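PDB 3LD9: thymidylate kinase from Ehrlichia chaffeensis, which probably catalyses the ATP-dependent phosphorylation of dTMP to dTDP, a step shared by the de novo and salvage routes to dTTP. Local coordinates for residues D30-T35 / F150-D155; S83-F88 / A121-G126; E94-I99 / V141-P146. All coordinates share one frame; numbering follows the deposited sequence.

In the fold
Along the chain the segments come in the order 30-35, 83-88, 94-99, 121-126, 141-146 and 150-155, so contacts 2 and 3 lie inside the loop closed by contact 1, while crossing each other. Contact 1 joins the predicted ATP-binding loop to strand 148-153, next to strand 22-27 in the parallel sheet. Contacts 2 and 3 share helix 81-105, their centres about 18 Å apart, and both reach the second subunit. Contact 1 is centred about 19 Å from contact 2 and 23 Å from contact 3; D30 N and Y122 OH, 3.1 Å apart, probably bond contact 1 to contact 2. Helix 81-105 therefore carries two contacts of the chain and also meets the second subunit.

Contact 1: D30-T35 / F150-D155; sequences DGSGKT and FIIDVD. With SO4 (sulfate ion), chain E.
The hydroxyl S32 OG donates a 2.6 Å hydrogen bond to I152 O, pinning the predicted ATP-binding P-loop (Walker A motif) to the C-terminal part of strand 148-153. The C=O...OG angle of 122° would suit a lone pair, but OG stands 44° out of the carbonyl plane, so the approach is from above. With chi1 at 170°, OG swings away from the backbone N and reaches over to the strand. I152 fits closely beneath: its CG2 lies 3.2 Å from S32 O, while the rest of the side chain continues away toward I197 and V212.

The other side of the loop holds a sulfate, probably from the crystallisation liquor, which sits where P-loops generally hold a nucleotide phosphate. All four of its oxygens receive hydrogen bonds. G31 N points almost straight at O3 (2.9 Å), G33 N meets O1 (2.8 Å) and K34 N meets O2 (3.0 Å). G33 is the N-cap of helix 34-49, so amides of the first turn face the anion, and the helix end would add favourable polarity. O4 takes bonds from T35 N (3.0 Å) and K34 NZ. The lysine chain bends at chi3 and chi4 to curl beside the anion, and NZ also forms a salt bridge with D113, whose other carboxylate oxygen bonds T35 OG1. K34 NZ to sulfate O4 is the longest of these bonds, at 3.3 Å.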
# COMPACT_ATOMS: atom_id res chain seq x y z
N ASP A 30 10.97 -24.52 -8.24
CA ASP A 30 10.02 -24.64 -7.13
C ASP A 30 10.11 -26.04 -6.56
O ASP A 30 10.22 -27.00 -7.32
CB ASP A 30 8.58 -24.39 -7.62
N GLY A 31 10.07 -26.17 -5.23
CA GLY A 31 10.24 -27.47 -4.57
C GLY A 31 11.69 -27.73 -4.19
O GLY A 31 12.01 -28.75 -3.62
N SER A 32 12.54 -26.76 -4.50
CA SER A 32 13.97 -26.79 -4.25
C SER A 32 14.37 -26.45 -2.81
O SER A 32 15.52 -26.63 -2.45
CB SER A 32 14.60 -25.74 -5.17
OG SER A 32 15.95 -25.50 -4.88
N GLY A 33 13.45 -25.89 -2.03
CA GLY A 33 13.77 -25.46 -0.67
C GLY A 33 14.21 -24.01 -0.51
O GLY A 33 14.69 -23.64 0.56
N LYS A 34 14.03 -23.17 -1.54
CA LYS A 34 14.38 -21.74 -1.45
C LYS A 34 13.77 -21.05 -0.24
O LYS A 34 14.41 -20.24 0.42
CB LYS A 34 13.85 -20.94 -2.65
CG LYS A 34 14.38 -21.28 -4.01
CD LYS A 34 13.71 -20.39 -5.05
CE LYS A 34 12.18 -20.62 -5.17
NZ LYS A 34 11.32 -20.08 -3.97
N THR A 35 12.47 -21.28 -0.04
CA THR A 35 11.71 -20.60 1.00
C THR A 35 12.21 -21.00 2.37
O THR A 35 12.44 -20.11 3.21
CB THR A 35 10.20 -20.89 0.86
OG1 THR A 35 9.75 -20.25 -0.34
CG2 THR A 35 9.40 -20.35 2.07
N PHE A 150 22.05 -17.41 -3.71
CA PHE A 150 22.13 -18.86 -3.55
C PHE A 150 21.14 -19.53 -4.48
O PHE A 150 19.92 -19.35 -4.33
CB PHE A 150 21.81 -19.24 -2.10
CG PHE A 150 22.79 -18.70 -1.12
CD1 PHE A 150 24.03 -19.26 -1.01
CD2 PHE A 150 22.49 -17.62 -0.33
CE1 PHE A 150 24.93 -18.78 -0.11
CE2 PHE A 150 23.42 -17.11 0.58
CZ PHE A 150 24.63 -17.69 0.69
N ILE A 151 21.66 -20.29 -5.43
CA ILE A 151 20.82 -21.08 -6.32
C ILE A 151 20.79 -22.50 -5.77
O ILE A 151 21.80 -23.22 -5.85
CB ILE A 151 21.34 -21.02 -7.79
CG1 ILE A 151 21.19 -19.61 -8.36
CG2 ILE A 151 20.61 -22.01 -8.68
CD1 ILE A 151 22.08 -19.32 -9.54
N ILE A 152 19.67 -22.90 -5.19
CA ILE A 152 19.57 -24.24 -4.58
C ILE A 152 19.29 -25.37 -5.61
O ILE A 152 18.20 -25.43 -6.19
CB ILE A 152 18.46 -24.25 -3.49
CG1 ILE A 152 18.63 -23.09 -2.50
CG2 ILE A 152 18.48 -25.55 -2.73
CD1 ILE A 152 19.99 -23.03 -1.88
N ASP A 153 20.24 -26.27 -5.82
CA ASP A 153 20.15 -27.26 -6.89
C ASP A 153 19.61 -28.62 -6.43
O ASP A 153 20.28 -29.32 -5.67
CB ASP A 153 21.54 -27.47 -7.49
CG ASP A 153 21.52 -28.19 -8.82
OD1 ASP A 153 20.47 -28.19 -9.51
OD2 ASP A 153 22.57 -28.71 -9.22
N VAL A 154 18.42 -29.00 -6.90
CA VAL A 154 17.89 -30.34 -6.68
C VAL A 154 18.73 -31.35 -7.48
O VAL A 154 18.84 -31.24 -8.71
CB VAL A 154 16.42 -30.46 -7.15
N ASP A 155 19.34 -32.29 -6.77
CA ASP A 155 19.99 -33.44 -7.41
C ASP A 155 19.02 -34.08 -8.39
O ASP A 155 19.26 -34.07 -9.58
CB ASP A 155 20.44 -34.45 -6.34
CG ASP A 155 20.87 -35.80 -6.94
OD1 ASP A 155 20.00 -36.60 -7.35
OD2 ASP A 155 22.08 -36.07 -6.98
S SO4 E . 10.73 -23.68 -2.91
O1 SO4 E . 10.77 -24.98 -2.23
O2 SO4 E . 11.95 -23.49 -3.67
O3 SO4 E . 9.58 -23.65 -3.82
O4 SO4 E . 10.63 -22.57 -1.97

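Contact 2: S83-F88 / A121-G126; sequences SELLFF and AYQGYG
Q123 places CG anti to its own carbonyl carbon and then bends at chi2 (51°), which brings its amide between the side chains of E84 and F88; E84 answers with an extended chain whose CG lies anti to the backbone N. The two polar ends do not bond directly, as E84 OE1 and Q123 NE2 are 4.0 Å apart. One water joins them, donating to E84 OE1 (2.8 Å) and accepting from Q123 NE2 (3.0 Å). The amide oxygen turns to the ring of F88: Q123 OE1 lies in the ring plane at its edge, 3.8 Å from F88 CD2, with the amide and ring planes 77° apart. Such a position sets a partly negative oxygen against the ring hydrogens. Nearer the backbone the contact is apolar, with Q123 CG 3.7 Å from L85 CB.

The second helix closes with a pi-helical turn, marked by the i to i+5 bond from G126 N to A121 O. The two short helical segments run nearly antiparallel, at 152° with axes 10.7 Å apart, and Q123 is the residue of 121-126 that meets E84, L85 and F88. Helix 131-141 flanks the pair, I134 touching both L85 and Q123; helix 173-189 packs on A121 and Y122, and A90 of the second subunit covers L86 and F87.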
# COMPACT_ATOMS: atom_id res chain seq x y z
N SER A 83 2.46 -10.82 -20.71
CA SER A 83 1.72 -10.11 -19.69
C SER A 83 2.22 -10.49 -18.31
O SER A 83 2.48 -9.61 -17.45
CB SER A 83 0.22 -10.41 -19.83
OG SER A 83 -0.55 -9.69 -18.88
N GLU A 84 2.41 -11.79 -18.08
CA GLU A 84 2.79 -12.27 -16.76
C GLU A 84 4.17 -11.72 -16.38
O GLU A 84 4.37 -11.26 -15.25
CB GLU A 84 2.78 -13.79 -16.68
CG GLU A 84 3.20 -14.39 -15.32
CD GLU A 84 3.29 -15.92 -15.34
OE1 GLU A 84 3.41 -16.49 -16.41
OE2 GLU A 84 3.26 -16.55 -14.28
N LEU A 85 5.10 -11.75 -17.31
CA LEU A 85 6.40 -11.13 -17.09
C LEU A 85 6.25 -9.66 -16.66
O LEU A 85 6.86 -9.23 -15.69
CB LEU A 85 7.23 -11.22 -18.37
CG LEU A 85 8.46 -10.32 -18.46
CD1 LEU A 85 9.47 -10.70 -17.40
CD2 LEU A 85 9.07 -10.48 -19.84
N LEU A 86 5.43 -8.91 -17.37
CA LEU A 86 5.32 -7.49 -17.09
C LEU A 86 4.65 -7.26 -15.73
O LEU A 86 5.03 -6.32 -15.01
CB LEU A 86 4.60 -6.75 -18.22
CG LEU A 86 5.48 -6.70 -19.49
CD1 LEU A 86 4.63 -6.58 -20.75
CD2 LEU A 86 6.55 -5.59 -19.46
N PHE A 87 3.71 -8.11 -15.34
CA PHE A 87 3.13 -7.95 -14.00
C PHE A 87 4.23 -8.15 -12.97
O PHE A 87 4.35 -7.35 -12.03
CB PHE A 87 1.97 -8.90 -13.70
CG PHE A 87 0.65 -8.44 -14.23
CD1 PHE A 87 0.04 -7.33 -13.71
CD2 PHE A 87 0.01 -9.17 -15.21
CE1 PHE A 87 -1.22 -6.91 -14.21
CE2 PHE A 87 -1.19 -8.77 -15.73
CZ PHE A 87 -1.82 -7.64 -15.22
N PHE A 88 5.07 -9.16 -13.17
CA PHE A 88 6.16 -9.43 -12.21
C PHE A 88 7.19 -8.31 -12.15
O PHE A 88 7.78 -8.07 -11.11
CB PHE A 88 6.91 -10.74 -12.49
CG PHE A 88 6.10 -12.00 -12.32
CD1 PHE A 88 4.98 -12.04 -11.53
CD2 PHE A 88 6.53 -13.17 -12.96
CE1 PHE A 88 4.25 -13.23 -11.40
CE2 PHE A 88 5.84 -14.37 -12.82
CZ PHE A 88 4.68 -14.39 -12.04
N ALA A 121 14.97 -17.53 -15.64
CA ALA A 121 14.78 -18.97 -15.74
C ALA A 121 13.36 -19.35 -16.16
O ALA A 121 13.18 -20.18 -17.04
CB ALA A 121 15.19 -19.67 -14.40
N TYR A 122 12.35 -18.75 -15.54
CA TYR A 122 10.98 -19.11 -15.85
C TYR A 122 10.45 -18.41 -17.10
O TYR A 122 9.97 -19.08 -18.03
CB TYR A 122 10.06 -18.87 -14.66
CG TYR A 122 10.15 -19.97 -13.64
CD1 TYR A 122 11.10 -19.94 -12.60
CD2 TYR A 122 9.33 -21.08 -13.73
CE1 TYR A 122 11.17 -20.96 -11.67
CE2 TYR A 122 9.40 -22.11 -12.82
CZ TYR A 122 10.31 -22.05 -11.79
OH TYR A 122 10.35 -23.13 -10.93
N GLN A 123 10.52 -17.07 -17.14
CA GLN A 123 9.92 -16.34 -18.27
C GLN A 123 10.77 -16.47 -19.54
O GLN A 123 10.23 -16.47 -20.66
CB GLN A 123 9.71 -14.85 -17.95
CG GLN A 123 8.41 -14.55 -17.13
CD GLN A 123 8.28 -15.42 -15.90
OE1 GLN A 123 9.02 -15.22 -14.95
NE2 GLN A 123 7.37 -16.39 -15.92
N GLY A 124 12.08 -16.56 -19.36
CA GLY A 124 13.01 -16.61 -20.49
C GLY A 124 13.24 -18.02 -21.03
O GLY A 124 12.84 -18.35 -22.12
N TYR A 125 13.88 -18.87 -20.24
CA TYR A 125 14.14 -20.24 -20.69
C TYR A 125 12.86 -21.05 -20.75
O TYR A 125 12.58 -21.68 -21.76
CB TYR A 125 15.16 -20.91 -19.77
CG TYR A 125 16.58 -20.51 -20.05
CD1 TYR A 125 17.06 -19.25 -19.69
CD2 TYR A 125 17.47 -21.40 -20.64
CE1 TYR A 125 18.40 -18.89 -19.93
CE2 TYR A 125 18.81 -21.05 -20.89
CZ TYR A 125 19.26 -19.79 -20.54
OH TYR A 125 20.56 -19.45 -20.77
N GLY A 126 12.07 -21.01 -19.68
CA GLY A 126 10.79 -21.72 -19.63
C GLY A 126 9.84 -21.33 -20.76
O GLY A 126 9.52 -22.16 -21.63
O HOH W 1 5.54 -16.12 -18.24

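Contact 3: E94-I99 / V141-P146; sequences EHFVKI and VIDVYP
F96 carries this contact between helix 81-105 and the loop before strand 148-153, and the residues before and after it face other partners. E94 comes first: its OE2 forms a 2.6 Å salt bridge with K98 NZ one turn on, and its OE1 bonds S83 of the second subunit. F96, with CG anti to the backbone N (chi1 -176°), extends its ring into the loop. I142 CB sits over one face, 4.0 Å from the ring centroid and 8° off the normal, a CH-pi contact. At the far end V144 CB lies 4.0 Å from F96 CZ. D143 OD1 lies in the ring plane, 3.3 Å from both F96 CZ and F96 CE2, facing the edge between them, with ring and carboxylate planes 79° apart. V97 and K98 then turn to D80 of the second subunit, and I99 to F74 of the third.

The loop supplies an aliphatic group for the ring's electron-rich face and a carboxylate oxygen for its more positive rim. D143 OD1 also forms a salt bridge with K101 of the same helix as F96, so the carboxylate is probably ionised, and the aromatic edge would be an auxiliary partner beside the lysine.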
# COMPACT_ATOMS: atom_id res chain seq x y z
N GLU A 94 7.74 -1.97 -7.51
CA GLU A 94 7.10 -1.59 -6.24
C GLU A 94 7.89 -2.09 -5.02
O GLU A 94 8.14 -1.34 -4.05
CB GLU A 94 5.68 -2.16 -6.16
CG GLU A 94 4.57 -1.27 -6.74
CD GLU A 94 4.50 0.12 -6.14
OE1 GLU A 94 5.03 1.07 -6.78
OE2 GLU A 94 3.93 0.27 -5.02
N HIS A 95 8.26 -3.36 -5.07
CA HIS A 95 8.95 -4.02 -3.99
C HIS A 95 10.33 -3.42 -3.77
O HIS A 95 10.76 -3.19 -2.64
CB HIS A 95 9.07 -5.48 -4.32
CG HIS A 95 9.61 -6.34 -3.23
ND1 HIS A 95 10.31 -7.49 -3.49
CD2 HIS A 95 9.52 -6.25 -1.88
CE1 HIS A 95 10.62 -8.08 -2.35
NE2 HIS A 95 10.16 -7.34 -1.35
N PHE A 96 11.03 -3.16 -4.87
CA PHE A 96 12.35 -2.59 -4.76
C PHE A 96 12.31 -1.20 -4.14
O PHE A 96 13.11 -0.91 -3.25
CB PHE A 96 13.03 -2.51 -6.11
CG PHE A 96 14.42 -2.01 -6.01
CD1 PHE A 96 15.41 -2.83 -5.49
CD2 PHE A 96 14.75 -0.74 -6.40
CE1 PHE A 96 16.71 -2.38 -5.37
CE2 PHE A 96 16.05 -0.28 -6.27
CZ PHE A 96 17.04 -1.12 -5.76
N VAL A 97 11.40 -0.36 -4.62
CA VAL A 97 11.35 1.02 -4.16
C VAL A 97 10.82 1.14 -2.72
O VAL A 97 11.32 1.92 -1.93
CB VAL A 97 10.54 1.93 -5.14
CG1 VAL A 97 10.39 3.34 -4.55
CG2 VAL A 97 11.25 2.04 -6.49
N LYS A 98 9.82 0.32 -2.36
CA LYS A 98 9.21 0.44 -1.05
C LYS A 98 9.95 -0.32 0.05
O LYS A 98 10.05 0.19 1.15
CB LYS A 98 7.71 0.09 -1.13
CG LYS A 98 6.96 1.22 -1.95
CD LYS A 98 5.48 0.97 -2.18
CE LYS A 98 4.74 2.23 -2.72
NZ LYS A 98 4.94 2.50 -4.18
N ILE A 99 10.51 -1.49 -0.26
CA ILE A 99 11.04 -2.37 0.77
C ILE A 99 12.52 -2.57 0.61
O ILE A 99 13.28 -2.25 1.51
CB ILE A 99 10.37 -3.76 0.73
CG1 ILE A 99 8.84 -3.62 0.84
CG2 ILE A 99 10.93 -4.65 1.82
CD1 ILE A 99 8.33 -2.89 2.10
N VAL A 141 14.11 -1.57 -13.55
CA VAL A 141 13.37 -1.44 -12.27
C VAL A 141 14.17 -1.48 -11.00
O VAL A 141 13.67 -1.08 -9.95
CB VAL A 141 12.18 -2.40 -12.20
CG1 VAL A 141 11.23 -2.13 -13.39
CG2 VAL A 141 12.61 -3.84 -12.14
N ILE A 142 15.42 -1.92 -11.05
CA ILE A 142 16.26 -1.93 -9.85
C ILE A 142 17.60 -1.26 -10.13
O ILE A 142 18.06 -1.30 -11.24
CB ILE A 142 16.49 -3.39 -9.32
CG1 ILE A 142 17.47 -4.17 -10.20
CG2 ILE A 142 15.16 -4.15 -9.25
CD1 ILE A 142 17.81 -5.55 -9.64
N ASP A 143 18.22 -0.67 -9.12
CA ASP A 143 19.55 -0.06 -9.27
C ASP A 143 20.59 -0.58 -8.24
O ASP A 143 21.68 -0.03 -8.11
CB ASP A 143 19.43 1.47 -9.25
CG ASP A 143 18.80 2.02 -7.98
OD1 ASP A 143 18.84 1.38 -6.91
OD2 ASP A 143 18.24 3.14 -8.06
N VAL A 144 20.25 -1.65 -7.54
CA VAL A 144 21.16 -2.36 -6.68
C VAL A 144 20.90 -3.86 -6.92
O VAL A 144 19.77 -4.32 -6.76
CB VAL A 144 20.91 -2.04 -5.19
CG1 VAL A 144 21.87 -2.82 -4.30
CG2 VAL A 144 21.07 -0.54 -4.91
N TYR A 145 21.93 -4.60 -7.34
CA TYR A 145 21.81 -6.04 -7.55
C TYR A 145 22.18 -6.82 -6.28
O TYR A 145 22.83 -6.29 -5.40
CB TYR A 145 22.66 -6.49 -8.76
CG TYR A 145 22.05 -6.08 -10.10
CD1 TYR A 145 21.44 -7.01 -10.91
CD2 TYR A 145 22.08 -4.75 -10.53
CE1 TYR A 145 20.89 -6.64 -12.13
CE2 TYR A 145 21.51 -4.37 -11.76
CZ TYR A 145 20.91 -5.32 -12.55
OH TYR A 145 20.33 -4.97 -13.77
N PRO A 146 21.73 -8.07 -6.17
CA PRO A 146 22.13 -8.84 -5.00
C PRO A 146 23.65 -8.97 -4.86
O PRO A 146 24.36 -9.18 -5.84
CB PRO A 146 21.52 -10.23 -5.26
CG PRO A 146 20.43 -10.00 -6.22
CD PRO A 146 20.93 -8.89 -7.10